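PDB 2POR: porin from Rhodobacter capsulatus, which forms, as a homotrimer, outer-membrane channels that allow passive diffusion of small hydrophilic solutes up to about 0.6 kDa. Local coordinates for residues E1-M10 with S22-S32; E88-R97 with S289-K298. One frame throughout, in Å; residues are numbered along the deposited sequence.

Contact 1: residues E1-M10 with S22-S32; sequences EVKLSGDARM and SSRSRVLFTMS
K3 with T30, S5 with L28, D7 with R26 and R9 with R24 form the hydrogen-bonded pairs of an antiparallel ladder, each exchanging two backbone bonds; that from K3 N to T30 O, 2.7 Å, is almost straight. Between them lie non-hydrogen-bonded pairs, among them G6 with V27, their CA atoms 4.1 Å apart; glycine suits this place because a side chain here would run into R26 O.

Charged side chains gather on the face of D7 and R9. R26 grips D7 side-on: its NE reaches the syn lone pair of D7 OD1 at 3.0 Å and its NH2 reaches D7 OD2 at 3.0 Å, with the two planes 35° apart. A bend at chi3 (-60°) turns this nitrogen edge of R26 to the carboxylate. R24 is sandwiched, with R26 over one guanidinium face and R9 flat on the other, centres 3.7 Å apart and planes at 13°. Extended chains carry R9 and R24 to the same height, and the carboxylate of D7 probably eases the gathered positive charge.

Waters complete the polar network. One joins D7 OD1 to R24 NE; another links R9 NE to S22 OG, which also bonds E141 of the second subunit; a third ties S5 OG to T30 OG1 and donates to L28 O.

The opposite face is largely apolar. L4 CD2 rests 3.4 Å from F29 CD1, and V2 CG2 lies 4.0 Å from M31 CG, each pair pointing the same way. Bulky aliphatic and aromatic groups suit this side because V2, L4, F29 and M31 also pack on the third subunit.

Such alternation of polar and apolar faces is characteristic of a porin beta hairpin, here the first two strands of the 16-stranded barrel at its trimer interface.

Contact 2: residues E88-R97 with S289-K298; sequences EVGYTDLDDR and SDMVADLGVK. With CA (calcium ion), chain C; C8E ((hydroxyethyloxy)tri(ethyloxy)octane), chain F.
D294 reaches from its strand into the type I turn G90-D93. Its CB lies 3.7 Å from Y91 CD2, beside the tyrosine ring, and CG follows at 3.4 Å from the same carbon. With chi1 at 68°, CG stands between the backbone N and carbonyl carbon of D294, and the carboxylate meets the turn's N-H groups. OD1 accepts from Y91 N at 2.9 Å on its syn side, and also touches G90 CA. OD2 takes two bonds: T92 OG1 comes to its anti lone pair at 2.7 Å, while T92 N, 3.0 Å away, approaches from above the carboxylate plane. An aspartate suits this place, since its short acid satisfies three donors of the turn.

G296, having no side chain, lays its CA over one face of the Y91 ring, a CH-pi contact. Farther along, R97 NE and NH2 both donate to D290 O, and V292 CG1 covers one face of that guanidinium. D93 and D95, with N100 and D101, bind calcium on the side of the loop away from the strand. The loop, running between helix 78-83 and strand 118-125, thus lies against strand 292-300, which is flanked in the barrel by strands 275-284 and 2-14.

In the fold
Contact 1 pairs the first two barrel strands, and contact 2 lays the calcium-binding loop on the last strand; because strands 2-14 and 292-300 are neighbours, the two meet where the barrel closes, although their centres are 21 Å apart. The backbone joins them there, M10 O lying 2.9 Å from V297 N, probably in a hydrogen bond. The loop itself crosses to the hairpin: Y91 OH probably bonds S22 O at 2.7 Å, and R9 NH1 packs 3.4 Å from T92 O. The charged face of contact 1 therefore adjoins the loop held by contact 2, consistent with the porin plan, in which a loop folded into the barrel narrows the channel.

Contact 1: residues E1-M10 with S22-S32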
loop_
_atom_site.group_PDB
_atom_site.type_symbol
_atom_site.label_atom_id
_atom_site.label_comp_id
_atom_site.label_asym_id
_atom_site.label_seq_id
_atom_site.Cartn_x
_atom_site.Cartn_y
_atom_site.Cartn_z
ATOM N N GLU A 1 -18.085 -8.490 -7.080
ATOM C CA GLU A 1 -17.108 -8.597 -8.152
ATOM C C GLU A 1 -15.975 -7.539 -8.074
ATOM O O GLU A 1 -16.305 -6.390 -7.772
ATOM C CB GLU A 1 -17.894 -8.464 -9.440
ATOM C CG GLU A 1 -17.072 -8.516 -10.721
ATOM C CD GLU A 1 -17.826 -8.089 -11.986
ATOM O OE1 GLU A 1 -18.858 -7.404 -11.894
ATOM O OE2 GLU A 1 -17.356 -8.442 -13.074
ATOM N N VAL A 2 -14.719 -7.850 -8.418
ATOM C CA VAL A 2 -13.583 -6.928 -8.354
ATOM C C VAL A 2 -12.897 -6.873 -9.710
ATOM O O VAL A 2 -12.414 -7.904 -10.172
ATOM C CB VAL A 2 -12.524 -7.383 -7.273
ATOM C CG1 VAL A 2 -11.434 -6.315 -7.200
ATOM C CG2 VAL A 2 -13.134 -7.561 -5.891
ATOM N N LYS A 3 -12.805 -5.736 -10.385
ATOM C CA LYS A 3 -12.111 -5.604 -11.652
ATOM C C LYS A 3 -10.872 -4.716 -11.492
ATOM O O LYS A 3 -10.851 -3.831 -10.636
ATOM C CB LYS A 3 -13.004 -4.952 -12.707
ATOM C CG LYS A 3 -14.207 -5.784 -13.104
ATOM C CD LYS A 3 -14.698 -5.334 -14.479
ATOM C CE LYS A 3 -15.478 -6.482 -15.155
ATOM N NZ LYS A 3 -14.717 -7.729 -15.275
ATOM N N LEU A 4 -9.888 -4.915 -12.343
ATOM C CA LEU A 4 -8.658 -4.195 -12.344
ATOM C C LEU A 4 -8.475 -3.405 -13.581
ATOM O O LEU A 4 -8.798 -3.841 -14.679
ATOM C CB LEU A 4 -7.468 -5.123 -12.259
ATOM C CG LEU A 4 -7.249 -5.948 -10.981
ATOM C CD1 LEU A 4 -5.976 -6.745 -11.031
ATOM C CD2 LEU A 4 -7.056 -5.009 -9.829
ATOM N N SER A 5 -7.945 -2.212 -13.458
ATOM C CA SER A 5 -7.500 -1.438 -14.601
ATOM C C SER A 5 -6.260 -0.662 -14.114
ATOM O O SER A 5 -5.909 -0.792 -12.928
ATOM C CB SER A 5 -8.568 -0.477 -15.056
ATOM O OG SER A 5 -9.061 0.414 -14.068
ATOM N N GLY A 6 -5.591 0.123 -14.932
ATOM C CA GLY A 6 -4.406 0.853 -14.497
ATOM C C GLY A 6 -3.994 1.858 -15.511
ATOM O O GLY A 6 -4.602 2.045 -16.577
ATOM N N ASP A 7 -2.952 2.586 -15.169
ATOM C CA ASP A 7 -2.371 3.546 -16.088
ATOM C C ASP A 7 -0.904 3.733 -15.712
ATOM O O ASP A 7 -0.449 3.235 -14.674
ATOM C CB ASP A 7 -3.119 4.901 -16.057
ATOM C CG ASP A 7 -3.303 5.531 -14.681
ATOM O OD1 ASP A 7 -2.325 5.759 -13.986
ATOM O OD2 ASP A 7 -4.426 5.749 -14.287
ATOM N N ALA A 8 -0.150 4.358 -16.602
ATOM C CA ALA A 8 1.284 4.604 -16.423
ATOM C C ALA A 8 1.677 5.722 -17.370
ATOM O O ALA A 8 0.886 6.111 -18.256
ATOM C CB ALA A 8 2.135 3.369 -16.735
ATOM N N ARG A 9 2.816 6.389 -17.128
ATOM C CA ARG A 9 3.280 7.460 -17.990
ATOM C C ARG A 9 4.775 7.572 -17.822
ATOM O O ARG A 9 5.319 7.099 -16.804
ATOM C CB ARG A 9 2.579 8.772 -17.628
ATOM C CG ARG A 9 3.029 9.366 -16.308
ATOM C CD ARG A 9 2.042 10.408 -15.912
ATOM N NE ARG A 9 2.573 11.092 -14.743
ATOM C CZ ARG A 9 1.851 11.932 -13.983
ATOM N NH1 ARG A 9 0.556 12.200 -14.212
ATOM N NH2 ARG A 9 2.473 12.494 -12.930
ATOM N N MET A 10 5.500 8.056 -18.808
ATOM C CA MET A 10 6.947 8.228 -18.698
ATOM C C MET A 10 7.380 9.259 -19.718
ATOM O O MET A 10 6.714 9.432 -20.742
ATOM C CB MET A 10 7.726 6.929 -18.905
ATOM C CG MET A 10 7.715 6.343 -20.285
ATOM S SD MET A 10 8.837 4.949 -20.333
ATOM C CE MET A 10 8.138 4.380 -21.833
ATOM N N SER A 22 10.315 11.830 -15.422
ATOM C CA SER A 22 9.138 11.780 -14.584
ATOM C C SER A 22 8.295 10.584 -15.053
ATOM O O SER A 22 7.943 10.506 -16.228
ATOM C CB SER A 22 8.373 13.050 -14.735
ATOM O OG SER A 22 7.345 13.083 -13.766
ATOM N N SER A 23 7.978 9.629 -14.195
ATOM C CA SER A 23 7.209 8.454 -14.577
ATOM C C SER A 23 6.383 7.949 -13.408
ATOM O O SER A 23 6.615 8.372 -12.269
ATOM C CB SER A 23 8.194 7.409 -15.068
ATOM O OG SER A 23 9.075 6.892 -14.094
ATOM N N ARG A 24 5.351 7.131 -13.591
ATOM C CA ARG A 24 4.590 6.536 -12.507
ATOM C C ARG A 24 3.748 5.401 -13.092
ATOM O O ARG A 24 3.579 5.353 -14.310
ATOM C CB ARG A 24 3.601 7.489 -11.862
ATOM C CG ARG A 24 2.423 7.968 -12.611
ATOM C CD ARG A 24 1.499 8.645 -11.681
ATOM N NE ARG A 24 0.332 9.010 -12.477
ATOM C CZ ARG A 24 -0.609 9.889 -12.156
ATOM N NH1 ARG A 24 -0.591 10.600 -11.034
ATOM N NH2 ARG A 24 -1.666 9.991 -12.958
ATOM N N SER A 25 3.213 4.523 -12.276
ATOM C CA SER A 25 2.219 3.559 -12.710
ATOM C C SER A 25 1.266 3.431 -11.546
ATOM O O SER A 25 1.637 3.610 -10.369
ATOM C CB SER A 25 2.867 2.204 -13.081
ATOM O OG SER A 25 3.767 1.645 -12.169
ATOM N N ARG A 26 -0.017 3.161 -11.821
ATOM C CA ARG A 26 -1.079 3.050 -10.819
ATOM C C ARG A 26 -2.008 1.877 -11.207
ATOM O O ARG A 26 -2.060 1.519 -12.395
ATOM C CB ARG A 26 -1.923 4.325 -10.773
ATOM C CG ARG A 26 -1.033 5.553 -10.576
ATOM C CD ARG A 26 -1.856 6.763 -10.264
ATOM N NE ARG A 26 -2.763 7.006 -11.340
ATOM C CZ ARG A 26 -3.718 7.920 -11.298
ATOM N NH1 ARG A 26 -3.921 8.704 -10.258
ATOM N NH2 ARG A 26 -4.557 8.027 -12.326
ATOM N N VAL A 27 -2.716 1.288 -10.257
ATOM C CA VAL A 27 -3.703 0.227 -10.490
ATOM C C VAL A 27 -4.955 0.719 -9.780
ATOM O O VAL A 27 -4.867 1.277 -8.666
ATOM C CB VAL A 27 -3.215 -1.112 -9.897
ATOM C CG1 VAL A 27 -4.315 -2.162 -9.766
ATOM C CG2 VAL A 27 -2.155 -1.633 -10.852
ATOM N N LEU A 28 -6.108 0.567 -10.454
ATOM C CA LEU A 28 -7.405 0.872 -9.897
ATOM C C LEU A 28 -8.207 -0.416 -9.641
ATOM O O LEU A 28 -8.277 -1.323 -10.472
ATOM C CB LEU A 28 -8.147 1.812 -10.860
ATOM C CG LEU A 28 -9.607 2.139 -10.542
ATOM C CD1 LEU A 28 -9.768 3.006 -9.296
ATOM C CD2 LEU A 28 -10.155 2.895 -11.711
ATOM N N PHE A 29 -8.760 -0.571 -8.450
ATOM C CA PHE A 29 -9.635 -1.675 -8.077
ATOM C C PHE A 29 -11.047 -1.164 -8.248
ATOM O O PHE A 29 -11.371 -0.154 -7.609
ATOM C CB PHE A 29 -9.483 -2.065 -6.622
ATOM C CG PHE A 29 -8.086 -2.539 -6.302
ATOM C CD1 PHE A 29 -7.650 -3.766 -6.731
ATOM C CD2 PHE A 29 -7.223 -1.720 -5.582
ATOM C CE1 PHE A 29 -6.359 -4.174 -6.450
ATOM C CE2 PHE A 29 -5.934 -2.128 -5.300
ATOM C CZ PHE A 29 -5.497 -3.355 -5.736
ATOM N N THR A 30 -11.920 -1.765 -9.085
ATOM C CA THR A 30 -13.322 -1.334 -9.187
ATOM C C THR A 30 -14.173 -2.482 -8.706
ATOM O O THR A 30 -14.035 -3.602 -9.202
ATOM C CB THR A 30 -13.681 -1.026 -10.586
ATOM O OG1 THR A 30 -12.825 0.009 -11.025
ATOM C CG2 THR A 30 -15.088 -0.576 -10.690
ATOM N N MET A 31 -15.002 -2.264 -7.706
ATOM C CA MET A 31 -15.773 -3.330 -7.106
ATOM C C MET A 31 -17.224 -3.039 -7.338
ATOM O O MET A 31 -17.631 -1.875 -7.280
ATOM C CB MET A 31 -15.496 -3.413 -5.617
ATOM C CG MET A 31 -14.016 -3.703 -5.407
ATOM S SD MET A 31 -13.635 -4.138 -3.715
ATOM C CE MET A 31 -13.640 -2.531 -3.025
ATOM N N SER A 32 -18.045 -4.051 -7.662
ATOM C CA SER A 32 -19.466 -3.797 -7.955
ATOM C C SER A 32 -20.363 -4.977 -7.603
ATOM O O SER A 32 -19.853 -6.108 -7.429
ATOM C CB SER A 32 -19.649 -3.447 -9.446
ATOM O OG SER A 32 -18.944 -4.387 -10.243
HETATM O O HOH W 1 -10.705 -0.987 -12.296
HETATM O O HOH W 2 -0.173 7.341 -14.693
HETATM O O HOH W 3 5.116 11.410 -13.468
#

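Contact 2: residues E88-R97 with S289-K298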
loop_
_atom_site.group_PDB
_atom_site.type_symbol
_atom_site.label_atom_id
_atom_site.label_comp_id
_atom_site.label_asym_id
_atom_site.label_seq_id
_atom_site.Cartn_x
_atom_site.Cartn_y
_atom_site.Cartn_z
ATOM N N GLU A 88 -7.059 19.257 -19.785
ATOM C CA GLU A 88 -5.859 18.888 -19.074
ATOM C C GLU A 88 -4.693 18.907 -20.001
ATOM O O GLU A 88 -4.666 18.254 -21.046
ATOM C CB GLU A 88 -6.069 17.510 -18.461
ATOM C CG GLU A 88 -4.886 17.082 -17.650
ATOM C CD GLU A 88 -5.076 15.790 -16.870
ATOM O OE1 GLU A 88 -5.992 15.654 -16.072
ATOM O OE2 GLU A 88 -4.255 14.906 -17.030
ATOM N N VAL A 89 -3.708 19.681 -19.599
ATOM C CA VAL A 89 -2.501 19.849 -20.378
ATOM C C VAL A 89 -1.331 19.122 -19.747
ATOM O O VAL A 89 -1.171 19.174 -18.515
ATOM C CB VAL A 89 -2.229 21.369 -20.499
ATOM C CG1 VAL A 89 -0.853 21.604 -21.123
ATOM C CG2 VAL A 89 -3.339 22.021 -21.323
ATOM N N GLY A 90 -0.544 18.523 -20.664
ATOM C CA GLY A 90 0.723 17.826 -20.461
ATOM C C GLY A 90 0.587 16.355 -20.026
ATOM O O GLY A 90 -0.397 15.981 -19.385
ATOM N N TYR A 91 1.549 15.474 -20.328
ATOM C CA TYR A 91 1.451 14.083 -19.919
ATOM C C TYR A 91 1.513 13.945 -18.416
ATOM O O TYR A 91 1.020 12.950 -17.913
ATOM C CB TYR A 91 2.562 13.267 -20.577
ATOM C CG TYR A 91 3.892 13.109 -19.848
ATOM C CD1 TYR A 91 4.072 12.056 -18.996
ATOM C CD2 TYR A 91 4.929 13.999 -20.049
ATOM C CE1 TYR A 91 5.277 11.904 -18.355
ATOM C CE2 TYR A 91 6.150 13.850 -19.413
ATOM C CZ TYR A 91 6.299 12.801 -18.570
ATOM O OH TYR A 91 7.471 12.629 -17.900
ATOM N N THR A 92 2.132 14.874 -17.645
ATOM C CA THR A 92 2.213 14.766 -16.175
ATOM C C THR A 92 1.083 15.561 -15.515
ATOM O O THR A 92 0.974 15.524 -14.300
ATOM C CB THR A 92 3.592 15.305 -15.625
ATOM O OG1 THR A 92 3.664 16.670 -16.015
ATOM C CG2 THR A 92 4.814 14.657 -16.188
ATOM N N ASP A 93 0.197 16.242 -16.272
ATOM C CA ASP A 93 -0.854 17.157 -15.823
ATOM C C ASP A 93 -0.146 18.343 -15.179
ATOM O O ASP A 93 0.095 18.386 -13.958
ATOM C CB ASP A 93 -1.824 16.491 -14.813
ATOM C CG ASP A 93 -2.985 17.357 -14.357
ATOM O OD1 ASP A 93 -3.236 18.472 -14.837
ATOM O OD2 ASP A 93 -3.720 16.945 -13.465
ATOM N N LEU A 94 0.261 19.288 -16.030
ATOM C CA LEU A 94 1.126 20.402 -15.604
ATOM C C LEU A 94 0.368 21.437 -14.812
ATOM O O LEU A 94 0.015 22.491 -15.325
ATOM C CB LEU A 94 1.760 21.100 -16.800
ATOM C CG LEU A 94 2.801 20.368 -17.567
ATOM C CD1 LEU A 94 3.065 21.112 -18.893
ATOM C CD2 LEU A 94 4.039 20.223 -16.716
ATOM N N ASP A 95 0.111 21.167 -13.543
ATOM C CA ASP A 95 -0.619 22.087 -12.695
ATOM C C ASP A 95 0.278 23.029 -11.890
ATOM O O ASP A 95 -0.169 23.819 -11.071
ATOM C CB ASP A 95 -1.425 21.333 -11.720
ATOM C CG ASP A 95 -2.647 20.680 -12.307
ATOM O OD1 ASP A 95 -3.228 21.164 -13.262
ATOM O OD2 ASP A 95 -3.055 19.649 -11.797
ATOM N N ASP A 96 1.561 22.940 -12.137
ATOM C CA ASP A 96 2.595 23.645 -11.398
ATOM C C ASP A 96 2.413 25.166 -11.381
ATOM O O ASP A 96 2.816 25.793 -10.404
ATOM C CB ASP A 96 3.946 23.275 -12.023
ATOM C CG ASP A 96 4.218 21.783 -12.132
ATOM O OD1 ASP A 96 3.733 21.099 -13.053
ATOM O OD2 ASP A 96 4.923 21.319 -11.246
ATOM N N ARG A 97 1.831 25.813 -12.401
ATOM C CA ARG A 97 1.651 27.260 -12.453
ATOM C C ARG A 97 0.218 27.675 -12.249
ATOM O O ARG A 97 -0.157 28.833 -12.492
ATOM C CB ARG A 97 2.182 27.772 -13.802
ATOM C CG ARG A 97 3.680 27.632 -14.030
ATOM C CD ARG A 97 4.470 28.510 -13.044
ATOM N NE ARG A 97 5.888 28.298 -13.259
ATOM C CZ ARG A 97 6.652 27.472 -12.513
ATOM N NH1 ARG A 97 6.143 26.812 -11.479
ATOM N NH2 ARG A 97 7.923 27.188 -12.856
ATOM N N SER A 289 7.605 33.347 -12.170
ATOM C CA SER A 289 7.220 32.237 -13.015
ATOM C C SER A 289 7.852 32.051 -14.376
ATOM O O SER A 289 7.688 32.852 -15.309
ATOM C CB SER A 289 5.710 32.292 -13.167
ATOM O OG SER A 289 5.160 32.191 -11.850
ATOM N N ASP A 290 8.626 30.958 -14.441
ATOM C CA ASP A 290 9.159 30.499 -15.726
ATOM C C ASP A 290 8.144 29.420 -16.146
ATOM O O ASP A 290 7.522 28.775 -15.299
ATOM C CB ASP A 290 10.502 29.784 -15.659
ATOM C CG ASP A 290 11.425 30.169 -14.517
ATOM O OD1 ASP A 290 11.309 29.586 -13.419
ATOM O OD2 ASP A 290 12.265 31.036 -14.773
ATOM N N MET A 291 7.997 29.220 -17.450
ATOM C CA MET A 291 7.088 28.254 -18.041
ATOM C C MET A 291 7.539 26.825 -17.758
ATOM O O MET A 291 8.750 26.534 -17.905
ATOM C CB MET A 291 7.087 28.496 -19.513
ATOM C CG MET A 291 6.119 27.697 -20.352
ATOM S SD MET A 291 6.584 27.978 -22.076
ATOM C CE MET A 291 8.106 27.068 -22.137
ATOM N N VAL A 292 6.559 25.992 -17.338
ATOM C CA VAL A 292 6.786 24.549 -17.192
ATOM C C VAL A 292 6.368 23.865 -18.518
ATOM O O VAL A 292 5.603 24.418 -19.327
ATOM C CB VAL A 292 5.977 23.938 -15.991
ATOM C CG1 VAL A 292 6.567 24.541 -14.745
ATOM C CG2 VAL A 292 4.486 24.190 -16.049
ATOM N N ALA A 293 6.887 22.691 -18.827
ATOM C CA ALA A 293 6.580 21.998 -20.068
ATOM C C ALA A 293 6.822 20.511 -19.858
ATOM O O ALA A 293 7.534 20.132 -18.908
ATOM C CB ALA A 293 7.504 22.455 -21.192
ATOM N N ASP A 294 6.268 19.608 -20.683
ATOM C CA ASP A 294 6.661 18.206 -20.602
ATOM C C ASP A 294 6.436 17.514 -21.935
ATOM O O ASP A 294 5.767 18.107 -22.804
ATOM C CB ASP A 294 5.875 17.508 -19.503
ATOM C CG ASP A 294 4.380 17.294 -19.686
ATOM O OD1 ASP A 294 3.844 17.232 -20.788
ATOM O OD2 ASP A 294 3.718 17.157 -18.673
ATOM N N LEU A 295 6.960 16.309 -22.081
ATOM C CA LEU A 295 6.771 15.539 -23.288
ATOM C C LEU A 295 6.953 14.098 -22.907
ATOM O O LEU A 295 8.010 13.710 -22.396
ATOM C CB LEU A 295 7.801 15.931 -24.336
ATOM C CG LEU A 295 7.680 15.120 -25.672
ATOM C CD1 LEU A 295 6.342 15.399 -26.354
ATOM C CD2 LEU A 295 8.763 15.521 -26.630
ATOM N N GLY A 296 5.945 13.252 -23.123
ATOM C CA GLY A 296 6.108 11.855 -22.783
ATOM C C GLY A 296 4.982 11.029 -23.378
ATOM O O GLY A 296 4.313 11.470 -24.315
ATOM N N VAL A 297 4.765 9.843 -22.834
ATOM C CA VAL A 297 3.716 8.924 -23.298
ATOM C C VAL A 297 2.802 8.550 -22.147
ATOM O O VAL A 297 3.272 8.448 -21.010
ATOM C CB VAL A 297 4.340 7.627 -23.933
ATOM C CG1 VAL A 297 5.018 8.015 -25.230
ATOM C CG2 VAL A 297 5.406 6.983 -23.093
ATOM N N LYS A 298 1.500 8.396 -22.345
ATOM C CA LYS A 298 0.567 8.006 -21.296
ATOM C C LYS A 298 -0.021 6.666 -21.718
ATOM O O LYS A 298 -0.235 6.482 -22.919
ATOM C CB LYS A 298 -0.562 8.997 -21.165
ATOM C CG LYS A 298 -0.102 10.260 -20.464
ATOM C CD LYS A 298 -1.188 11.256 -20.570
ATOM C CE LYS A 298 -2.267 10.816 -19.666
ATOM N NZ LYS A 298 -3.345 11.783 -19.733
HETATM CA CA CA C . -4.855 19.102 -13.279
HETATM C C1 C8E F . 2.697 22.285 -27.453
HETATM C C2 C8E F . 3.004 20.815 -27.099
HETATM C C3 C8E F . 4.486 20.408 -27.062
HETATM C C4 C8E F . 5.309 20.844 -25.843
HETATM C C5 C8E F . 6.684 20.208 -26.002
HETATM C C6 C8E F . 7.713 20.710 -25.007
HETATM C C7 C8E F . 9.142 20.497 -25.538
HETATM C C8 C8E F . 9.772 19.129 -25.235
HETATM O O9 C8E F . 10.866 18.635 -26.050
HETATM C C10 C8E F . 12.221 18.779 -25.557
HETATM C C11 C8E F . 13.036 17.627 -24.937
HETATM O O12 C8E F . 14.457 17.841 -24.846
HETATM C C13 C8E F . 14.976 18.139 -23.534
HETATM C C14 C8E F . 16.201 17.410 -22.929
HETATM O O15 C8E F . 16.150 16.077 -22.375
HETATM C C16 C8E F . 16.598 16.031 -21.009
HETATM C C17 C8E F . 16.959 14.697 -20.375
HETATM O O18 C8E F . 17.408 14.663 -19.023
HETATM C C19 C8E F . 18.679 14.013 -18.955
HETATM C C20 C8E F . 19.924 14.869 -18.745
HETATM O O21 C8E F . 21.152 14.147 -18.841
HETATM O O HOH W 4 -2.569 14.521 -19.118
HETATM O O HOH W 5 -6.578 17.819 -14.329
HETATM O O HOH W 6 -5.596 17.963 -11.493
#